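Local coordinates for uncharacterized SRPBCC domain-containing protein (Micromonospora chersina, PDB 6V04) that is of unknown function but, as a START/Bet v1-like protein encoded in the dynemicin biosynthetic locus, probably takes part in making that natural product, at residues M48-S53 / D69-R74; G153-P158 / R236-S241; S161-R166 / D205-L210. All blocks are in the same frame, centred on the assembly; numbering follows the deposited sequence. Where two conformers were deposited one is given.

Interaction 1. Residues M48-S53 / D69-R74; sequences MTTGAS and DHVEPR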
loop_
_atom_site.group_PDB
_atom_site.type_symbol
_atom_site.label_atom_id
_atom_site.label_comp_id
_atom_site.label_asym_id
_atom_site.label_seq_id
_atom_site.Cartn_x
_atom_site.Cartn_y
_atom_site.Cartn_z
ATOM N N MET A 48 18.110 6.034 -5.007
ATOM C CA MET A 48 18.332 6.239 -3.581
ATOM C C MET A 48 19.716 6.835 -3.345
ATOM O O MET A 48 20.721 6.323 -3.843
ATOM C CB MET A 48 18.177 4.916 -2.848
ATOM C CG MET A 48 16.767 4.380 -2.854
ATOM S SD MET A 48 16.621 2.974 -1.752
ATOM C CE MET A 48 14.868 2.651 -1.806
ATOM N N THR A 49 19.756 7.930 -2.586
ATOM C CA THR A 49 20.972 8.680 -2.307
ATOM C C THR A 49 20.991 9.042 -0.829
ATOM O O THR A 49 19.964 9.435 -0.272
ATOM C CB THR A 49 21.044 9.955 -3.162
ATOM O OG1 THR A 49 21.097 9.595 -4.548
ATOM C CG2 THR A 49 22.259 10.794 -2.796
ATOM N N THR A 50 22.156 8.903 -0.193
ATOM C CA THR A 50 22.267 9.192 1.233
ATOM C C THR A 50 21.718 10.578 1.556
ATOM O O THR A 50 22.140 11.582 0.973
ATOM C CB THR A 50 23.730 9.096 1.683
ATOM O OG1 THR A 50 24.191 7.745 1.557
ATOM C CG2 THR A 50 23.880 9.540 3.138
ATOM N N GLY A 51 20.783 10.626 2.502
ATOM C CA GLY A 51 20.258 11.882 2.995
ATOM C C GLY A 51 19.237 12.551 2.104
ATOM O O GLY A 51 18.868 13.699 2.372
ATOM N N ALA A 52 18.764 11.874 1.059
ATOM C CA ALA A 52 17.855 12.458 0.088
ATOM C C ALA A 52 16.533 11.704 0.052
ATOM O O ALA A 52 16.454 10.515 0.379
ATOM C CB ALA A 52 18.470 12.459 -1.321
ATOM N N SER A 53 15.492 12.411 -0.365
ATOM C CA SER A 53 14.174 11.824 -0.488
ATOM C C SER A 53 13.953 11.317 -1.905
ATOM O O SER A 53 14.536 11.821 -2.869
ATOM C CB SER A 53 13.092 12.838 -0.115
ATOM O OG SER A 53 13.126 13.963 -0.973
ATOM N N ASP A 69 18.536 6.988 4.332
ATOM C CA ASP A 69 19.516 7.275 5.366
ATOM C C ASP A 69 20.919 6.873 4.967
ATOM O O ASP A 69 21.861 7.641 5.202
ATOM C CB ASP A 69 19.126 6.578 6.664
ATOM C CG ASP A 69 17.892 7.194 7.292
ATOM O OD1 ASP A 69 17.842 8.440 7.386
ATOM O OD2 ASP A 69 16.970 6.440 7.646
ATOM N N HIS A 70 21.103 5.703 4.374
ATOM C CA HIS A 70 22.439 5.383 3.924
ATOM C C HIS A 70 22.426 4.393 2.780
ATOM O O HIS A 70 21.647 3.438 2.764
ATOM C CB HIS A 70 23.311 4.826 5.047
ATOM C CG HIS A 70 24.763 5.043 4.794
ATOM N ND1 HIS A 70 25.332 6.299 4.818
ATOM C CD2 HIS A 70 25.745 4.189 4.433
ATOM C CE1 HIS A 70 26.610 6.203 4.513
ATOM N NE2 HIS A 70 26.884 4.935 4.269
ATOM N N VAL A 71 23.334 4.642 1.844
ATOM C CA VAL A 71 23.594 3.796 0.692
ATOM C C VAL A 71 25.060 3.388 0.793
ATOM O O VAL A 71 25.959 4.228 0.633
ATOM C CB VAL A 71 23.299 4.523 -0.626
ATOM C CG1 VAL A 71 23.612 3.627 -1.822
ATOM C CG2 VAL A 71 21.856 4.998 -0.647
ATOM N N GLU A 72 25.307 2.119 1.099
ATOM C CA GLU A 72 26.673 1.610 1.146
ATOM C C GLU A 72 26.881 0.648 -0.013
ATOM O O GLU A 72 26.360 -0.479 0.022
ATOM C CB GLU A 72 26.966 0.917 2.476
ATOM C CG GLU A 72 28.438 0.577 2.651
ATOM C CD GLU A 72 29.342 1.795 2.542
ATOM O OE1 GLU A 72 29.083 2.804 3.233
ATOM O OE2 GLU A 72 30.306 1.749 1.748
ATOM N N PRO A 73 27.620 1.042 -1.049
ATOM C CA PRO A 73 27.724 0.225 -2.265
ATOM C C PRO A 73 28.059 -1.243 -2.025
ATOM O O PRO A 73 28.972 -1.585 -1.280
ATOM C CB PRO A 73 28.827 0.936 -3.054
ATOM C CG PRO A 73 28.650 2.369 -2.666
ATOM C CD PRO A 73 28.300 2.340 -1.206
ATOM N N ARG A 74 27.294 -2.111 -2.692
ATOM C CA ARG A 74 27.452 -3.566 -2.637
ATOM C C ARG A 74 27.309 -4.112 -1.217
ATOM O O ARG A 74 27.799 -5.199 -0.907
ATOM C CB ARG A 74 28.780 -3.988 -3.259
ATOM C CG ARG A 74 28.868 -3.644 -4.743
ATOM C CD ARG A 74 30.261 -3.859 -5.308
ATOM N NE ARG A 74 31.249 -3.018 -4.640
ATOM C CZ ARG A 74 31.426 -1.723 -4.890
ATOM N NH1 ARG A 74 30.680 -1.107 -5.798
ATOM N NH2 ARG A 74 32.352 -1.041 -4.226
#
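Thr50 and Val71 make the polar link of this contact: the backbone N-H of Val71 is donated to the side-chain oxygen, Val71 N to Thr50 OG1 being 3.2 Å with a moderately bent N-H...O angle of 150°. The threonine torsion allows it, since OG1 lies beside its own backbone N and anti to the carbonyl carbon (chi1 -65°), which turns the hydroxyl to the strand. The same hydroxyl comes near the imidazole, Thr50 OG1 to His70 ND1 being 3.7 Å, and the two side chains run side by side, pointing the same way. In the conformer given, His70 NE2 donates along its own strand to Glu72 OE1 over 3.2 Å, with the acceptor in the ring plane; both side chains have a second conformer.

Two methyls make van der Waals contacts with backbone carbonyls: Thr50 CG2 rests 3.5 Å from Asp69 O, and Val71 CG2 comes 3.6 Å from Met48 O. The apolar part is small, a single pair with Val71 CG2 4.3 Å from Met48 CB. From there the methionine side chain leads away from 69-74.

In the backbone, 49-52 forms a type II beta turn closed by Ala52 N to Thr49 O at 3.0 Å, with Gly51 at its positive-phi corner. In 69-74, Asp69 and His70 both pair with Leu78 in a classic beta bulge, and the Asp69 carboxylate is engaged by Arg80 in a salt bridge.

The turn leads into strand 53-57, beside strand 63-72 in the N-terminal antiparallel sheet of this Bet v1-like fold. Met48 reaches Ile66 and Val68 of strand 63-72 and Leu77 and Phe79 of strand 76-83, while Val71 touches Leu77 and Trp28 of helix 24-32.

Interaction 2. Residues G153-P158 / R236-S241; sequences GSVVLP and RTLSVS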
loop_
_atom_site.group_PDB
_atom_site.type_symbol
_atom_site.label_atom_id
_atom_site.label_comp_id
_atom_site.label_asym_id
_atom_site.label_seq_id
_atom_site.Cartn_x
_atom_site.Cartn_y
_atom_site.Cartn_z
ATOM N N GLY A 153 -4.705 0.560 2.953
ATOM C CA GLY A 153 -3.940 1.695 3.407
ATOM C C GLY A 153 -4.246 1.908 4.867
ATOM O O GLY A 153 -5.214 1.359 5.406
ATOM N N SER A 154 -3.416 2.729 5.504
ATOM C CA SER A 154 -3.649 3.073 6.894
ATOM C C SER A 154 -3.064 4.439 7.207
ATOM O O SER A 154 -2.180 4.945 6.506
ATOM C CB SER A 154 -3.051 2.038 7.851
ATOM O OG SER A 154 -1.649 2.211 7.967
ATOM N N VAL A 155 -3.556 5.019 8.297
ATOM C CA VAL A 155 -3.014 6.258 8.834
ATOM C C VAL A 155 -3.175 6.211 10.345
ATOM O O VAL A 155 -4.177 5.710 10.856
ATOM C CB VAL A 155 -3.716 7.480 8.199
ATOM C CG1 VAL A 155 -5.207 7.492 8.537
ATOM C CG2 VAL A 155 -3.047 8.764 8.631
ATOM N N VAL A 156 -2.177 6.696 11.062
ATOM C CA VAL A 156 -2.246 6.741 12.515
ATOM C C VAL A 156 -2.815 8.082 12.926
ATOM O O VAL A 156 -2.291 9.139 12.549
ATOM C CB VAL A 156 -0.869 6.507 13.152
ATOM C CG1 VAL A 156 -0.965 6.665 14.673
ATOM C CG2 VAL A 156 -0.376 5.121 12.790
ATOM N N LEU A 157 -3.877 8.036 13.707
ATOM C CA LEU A 157 -4.563 9.208 14.184
ATOM C C LEU A 157 -4.247 9.428 15.656
ATOM O O LEU A 157 -3.970 8.471 16.386
ATOM C CB LEU A 157 -6.083 9.072 14.019
ATOM C CG LEU A 157 -6.595 8.766 12.607
ATOM C CD1 LEU A 157 -8.099 8.555 12.632
ATOM C CD2 LEU A 157 -6.222 9.855 11.627
ATOM N N PRO A 158 -4.291 10.671 16.130
ATOM C CA PRO A 158 -4.173 10.907 17.569
ATOM C C PRO A 158 -5.317 10.256 18.332
ATOM O O PRO A 158 -6.394 9.986 17.791
ATOM C CB PRO A 158 -4.220 12.437 17.692
ATOM C CG PRO A 158 -4.861 12.911 16.431
ATOM C CD PRO A 158 -4.478 11.917 15.365
ATOM N N ARG A 236 -4.453 5.916 17.181
ATOM C CA ARG A 236 -5.436 4.991 16.635
ATOM C C ARG A 236 -5.110 4.761 15.171
ATOM O O ARG A 236 -5.001 5.722 14.405
ATOM C CB ARG A 236 -6.863 5.534 16.753
ATOM C CG ARG A 236 -7.483 5.339 18.121
ATOM C CD ARG A 236 -8.973 5.632 18.093
ATOM N NE ARG A 236 -9.258 7.039 18.347
ATOM C CZ ARG A 236 -9.303 7.580 19.560
ATOM N NH1 ARG A 236 -9.069 6.836 20.634
ATOM N NH2 ARG A 236 -9.572 8.869 19.699
ATOM N N THR A 237 -4.951 3.504 14.779
ATOM C CA THR A 237 -4.662 3.204 13.383
ATOM C C THR A 237 -5.976 3.015 12.643
ATOM O O THR A 237 -6.747 2.100 12.947
ATOM C CB THR A 237 -3.783 1.966 13.236
ATOM O OG1 THR A 237 -2.538 2.189 13.898
ATOM C CG2 THR A 237 -3.522 1.672 11.766
ATOM N N LEU A 238 -6.238 3.901 11.683
ATOM C CA LEU A 238 -7.382 3.800 10.795
ATOM C C LEU A 238 -6.929 3.082 9.536
ATOM O O LEU A 238 -6.011 3.547 8.858
ATOM C CB LEU A 238 -7.890 5.195 10.470
ATOM C CG LEU A 238 -8.938 5.269 9.370
ATOM C CD1 LEU A 238 -10.201 4.556 9.794
ATOM C CD2 LEU A 238 -9.228 6.725 9.018
ATOM N N SER A 239 -7.544 1.943 9.241
ATOM C CA SER A 239 -7.157 1.133 8.096
ATOM C C SER A 239 -8.359 0.882 7.195
ATOM O O SER A 239 -9.506 0.797 7.652
ATOM C CB SER A 239 -6.549 -0.204 8.529
ATOM O OG SER A 239 -7.503 -1.039 9.162
ATOM N N VAL A 240 -8.081 0.761 5.904
ATOM C CA VAL A 240 -9.095 0.449 4.910
ATOM C C VAL A 240 -8.616 -0.724 4.078
ATOM O O VAL A 240 -7.419 -0.869 3.812
ATOM C CB VAL A 240 -9.432 1.649 4.003
ATOM C CG1 VAL A 240 -8.200 2.148 3.271
ATOM C CG2 VAL A 240 -10.525 1.244 3.003
ATOM N N SER A 241 -9.561 -1.582 3.699
ATOM C CA SER A 241 -9.354 -2.623 2.700
ATOM C C SER A 241 -10.519 -2.555 1.730
ATOM O O SER A 241 -11.677 -2.539 2.160
ATOM C CB SER A 241 -9.299 -4.002 3.347
ATOM O OG SER A 241 -9.215 -5.033 2.373
#
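Leu238 lies alongside Val155, pointing the same way, with its CB 4.0 Å from Val155 CG1. Both belong to an antiparallel ladder in the second sheet of this two-sheet chain, where strand 151-157 forms the edge and strand 236-243 is its neighbour. Val155 CG1 stands between the backbone N and the carbonyl carbon (chi1 63°), which sets this branch beside Leu238 CB. Leu157 also reaches Leu238, crossing it at a slant, with Leu157 CD1 4.0 Å from Leu238 CB.

These residues share a face with Val240 and Arg236. Helix 252-277 packs on it, Leu270 against Val155, Ala273 against Leu238 and Trp266 against Val240. On the reverse face, Ser154 CB meets Thr237 CG2 at 4.0 Å, and Val156 CG2 approaches Thr237 OG1, a hydroxyl hydrogen-bonded to Arg234.

Three hydrogen-bonded pairs, Gly153 with Val240, Val155 with Leu238 and Leu157 with Arg236, supply six backbone bonds. They grow shorter toward the Leu157 end: Gly153 N to Val240 O is 3.2 Å, whereas Leu157 N to Arg236 O is 2.7 Å and nearly straight at 173°. The intervening non-hydrogen-bonded pairs bring CA-H groups to carbonyls. Of these the closest is Ser154 CA to Leu238 O, 3.1 Å apart, on the same oxygen that accepts the N-H of Val155.

Interaction 3. Residues S161-R166 / D205-L210; sequences SWHPLR and DRERAL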
loop_
_atom_site.group_PDB
_atom_site.type_symbol
_atom_site.label_atom_id
_atom_site.label_comp_id
_atom_site.label_asym_id
_atom_site.label_seq_id
_atom_site.Cartn_x
_atom_site.Cartn_y
_atom_site.Cartn_z
ATOM N N SER A 161 -10.565 13.341 20.736
ATOM C CA SER A 161 -12.016 13.260 20.876
ATOM C C SER A 161 -12.723 12.895 19.570
ATOM O O SER A 161 -13.776 12.251 19.608
ATOM C CB SER A 161 -12.566 14.589 21.395
ATOM O OG SER A 161 -12.309 15.639 20.477
ATOM N N TRP A 162 -12.201 13.310 18.418
ATOM C CA TRP A 162 -12.819 12.948 17.149
ATOM C C TRP A 162 -12.420 11.527 16.794
ATOM O O TRP A 162 -11.240 11.171 16.876
ATOM C CB TRP A 162 -12.387 13.903 16.029
ATOM C CG TRP A 162 -13.055 13.663 14.682
ATOM C CD1 TRP A 162 -14.234 14.199 14.244
ATOM C CD2 TRP A 162 -12.568 12.846 13.603
ATOM N NE1 TRP A 162 -14.516 13.765 12.968
ATOM C CE2 TRP A 162 -13.507 12.939 12.547
ATOM C CE3 TRP A 162 -11.430 12.053 13.422
ATOM C CZ2 TRP A 162 -13.348 12.254 11.342
ATOM C CZ3 TRP A 162 -11.276 11.379 12.215
ATOM C CH2 TRP A 162 -12.233 11.485 11.192
ATOM N N HIS A 163 -13.400 10.720 16.390
ATOM C CA HIS A 163 -13.156 9.370 15.915
ATOM C C HIS A 163 -13.808 9.197 14.549
ATOM O O HIS A 163 -14.921 9.694 14.340
ATOM C CB HIS A 163 -13.716 8.344 16.923
ATOM C CG HIS A 163 -13.232 6.945 16.704
ATOM N ND1 HIS A 163 -13.596 6.191 15.610
ATOM C CD2 HIS A 163 -12.443 6.147 17.462
ATOM C CE1 HIS A 163 -13.023 5.004 15.681
ATOM N NE2 HIS A 163 -12.322 4.949 16.802
ATOM N N PRO A 164 -13.152 8.504 13.611
ATOM C CA PRO A 164 -13.677 8.434 12.232
ATOM C C PRO A 164 -14.887 7.523 12.055
ATOM O O PRO A 164 -15.544 7.608 11.007
ATOM C CB PRO A 164 -12.479 7.903 11.428
ATOM C CG PRO A 164 -11.678 7.139 12.456
ATOM C CD PRO A 164 -11.782 7.956 13.686
ATOM N N LEU A 165 -15.183 6.633 13.004
ATOM C CA LEU A 165 -16.214 5.627 12.803
ATOM C C LEU A 165 -17.432 5.905 13.673
ATOM O O LEU A 165 -17.801 5.113 14.553
ATOM C CB LEU A 165 -15.658 4.218 13.051
ATOM C CG LEU A 165 -14.528 3.836 12.090
ATOM C CD1 LEU A 165 -14.095 2.390 12.320
ATOM C CD2 LEU A 165 -14.958 4.046 10.629
ATOM N N ARG A 166 -18.079 7.039 13.410
ATOM C CA ARG A 166 -19.325 7.426 14.053
ATOM C C ARG A 166 -20.294 7.864 12.972
ATOM O O ARG A 166 -19.882 8.435 11.959
ATOM C CB ARG A 166 -19.130 8.569 15.029
ATOM C CG ARG A 166 -18.178 8.261 16.184
ATOM C CD ARG A 166 -17.852 9.532 16.922
ATOM N NE ARG A 166 -16.977 9.303 18.076
ATOM C CZ ARG A 166 -16.210 10.238 18.618
ATOM N NH1 ARG A 166 -16.210 11.471 18.124
ATOM N NH2 ARG A 166 -15.440 9.938 19.657
ATOM N N ASP A 205 -20.281 -0.367 13.086
ATOM C CA ASP A 205 -20.124 -0.710 14.499
ATOM C C ASP A 205 -19.342 0.449 15.111
ATOM O O ASP A 205 -18.138 0.580 14.882
ATOM C CB ASP A 205 -19.400 -2.046 14.641
ATOM C CG ASP A 205 -19.362 -2.558 16.070
ATOM O OD1 ASP A 205 -20.025 -1.980 16.963
ATOM O OD2 ASP A 205 -18.660 -3.566 16.296
ATOM N N ARG A 206 -20.049 1.311 15.845
ATOM C CA ARG A 206 -19.503 2.597 16.272
ATOM C C ARG A 206 -18.126 2.449 16.922
ATOM O O ARG A 206 -17.947 1.661 17.853
ATOM C CB ARG A 206 -20.481 3.266 17.238
ATOM C CG ARG A 206 -20.064 4.650 17.710
ATOM C CD ARG A 206 -21.103 5.279 18.571
ATOM N NE ARG A 206 -20.707 6.603 19.039
ATOM C CZ ARG A 206 -21.049 7.743 18.445
ATOM N NH1 ARG A 206 -21.815 7.733 17.361
ATOM N NH2 ARG A 206 -20.640 8.897 18.946
ATOM N N GLU A 207 -17.153 3.210 16.398
ATOM C CA GLU A 207 -15.765 3.279 16.890
ATOM C C GLU A 207 -15.053 1.925 16.876
ATOM O O GLU A 207 -14.094 1.710 17.631
ATOM C CB GLU A 207 -15.699 3.913 18.285
ATOM C CG GLU A 207 -16.101 5.389 18.254
ATOM C CD GLU A 207 -15.897 6.124 19.559
ATOM O OE1 GLU A 207 -15.313 5.554 20.518
ATOM O OE2 GLU A 207 -16.355 7.288 19.639
ATOM N N ARG A 208 -15.488 1.018 15.999
ATOM C CA ARG A 208 -14.881 -0.301 15.864
ATOM C C ARG A 208 -14.606 -0.639 14.400
ATOM O O ARG A 208 -13.449 -0.849 14.002
ATOM C CB ARG A 208 -15.790 -1.374 16.479
ATOM C CG ARG A 208 -16.122 -1.208 17.975
ATOM C CD ARG A 208 -14.935 -1.512 18.855
ATOM N NE ARG A 208 -15.247 -1.423 20.281
ATOM C CZ ARG A 208 -15.167 -0.314 21.008
ATOM N NH1 ARG A 208 -14.781 0.831 20.453
ATOM N NH2 ARG A 208 -15.454 -0.356 22.303
ATOM N N ALA A 209 -15.655 -0.671 13.578
ATOM C CA ALA A 209 -15.517 -1.200 12.232
ATOM C C ALA A 209 -16.687 -0.741 11.384
ATOM O O ALA A 209 -17.782 -0.499 11.894
ATOM C CB ALA A 209 -15.438 -2.729 12.243
ATOM N N LEU A 210 -16.435 -0.636 10.087
ATOM C CA LEU A 210 -17.424 -0.213 9.105
ATOM C C LEU A 210 -17.263 -1.099 7.886
ATOM O O LEU A 210 -16.147 -1.252 7.386
ATOM C CB LEU A 210 -17.221 1.259 8.731
ATOM C CG LEU A 210 -17.924 1.762 7.467
ATOM C CD1 LEU A 210 -19.430 1.702 7.641
ATOM C CD2 LEU A 210 -17.462 3.168 7.165
#
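With CG beside the backbone N (chi1 -67°) and the chain extended beyond it, Glu207 crosses the His163 ring; His163 CG, anti to the backbone N (chi1 -166°), is carried toward Glu207, and chi2 of -69° sets the turn of the ring. Glu207 CG sits over the ring centre in a CH-pi contact, 3.7 Å from the His163 centroid, and the carboxylate plane is stacked almost parallel to the imidazole. The ring is held at its edge, where Leu165 N donates in plane to His163 ND1 at 3.1 Å.

Arg166 grips a single carboxylate oxygen side-on in a salt bridge, NE to Glu207 OE2 being 2.6 Å and NH2 to Glu207 OE2 2.8 Å, while NH1 and NH2 together hold Ser161 O end-on. An alanine in place of Arg166 would probably leave the Glu207 carboxylate without its cationic mate and Ser161 O without these two donors.

The backbone partner, Leu165 O, accepts from Glu207 N at 2.7 Å. Glu207 lies in the beta hairpin joining strands 196-205 and 209-214, where Arg208 and Ala209 face Asp205 in a classic beta bulge; the loop 161-166 packs against that hairpin.

Arg206 lays its guanidinium flat across the aliphatic part of Arg166: Arg166 CG lies over the centre of the Arg206 guanidinium, and Arg166 CD is 3.5 Å from Arg206 NH2. The resulting closeness of like charges is probably eased by Glu168, which salt-bridges Arg206 NH2. Deeper, Leu165 CD2 touches Leu210 CB at 4.1 Å.

In the fold
Interaction 1 belongs to the N-terminal sheet, while interactions 2 and 3 both reach the C-terminal sheet; the centres of 1 and 3 are about 40 Å apart, on opposite sides of the chain's centre. Interaction 1 is a surface contact with one side-chain-to-backbone bond. Interaction 2, nearest the centre, is partly buried and rests on a regular backbone ladder with apolar side chains under a helix. Interaction 3, also partly buried, exchanges that regularity for charged groups and a stacked ring at a hairpin. Nested within the loop closed by interaction 2, it touches it directly: Pro164 packs on Leu157 and Leu238, and Arg236 NE comes 3.4 Å from His163 CD2.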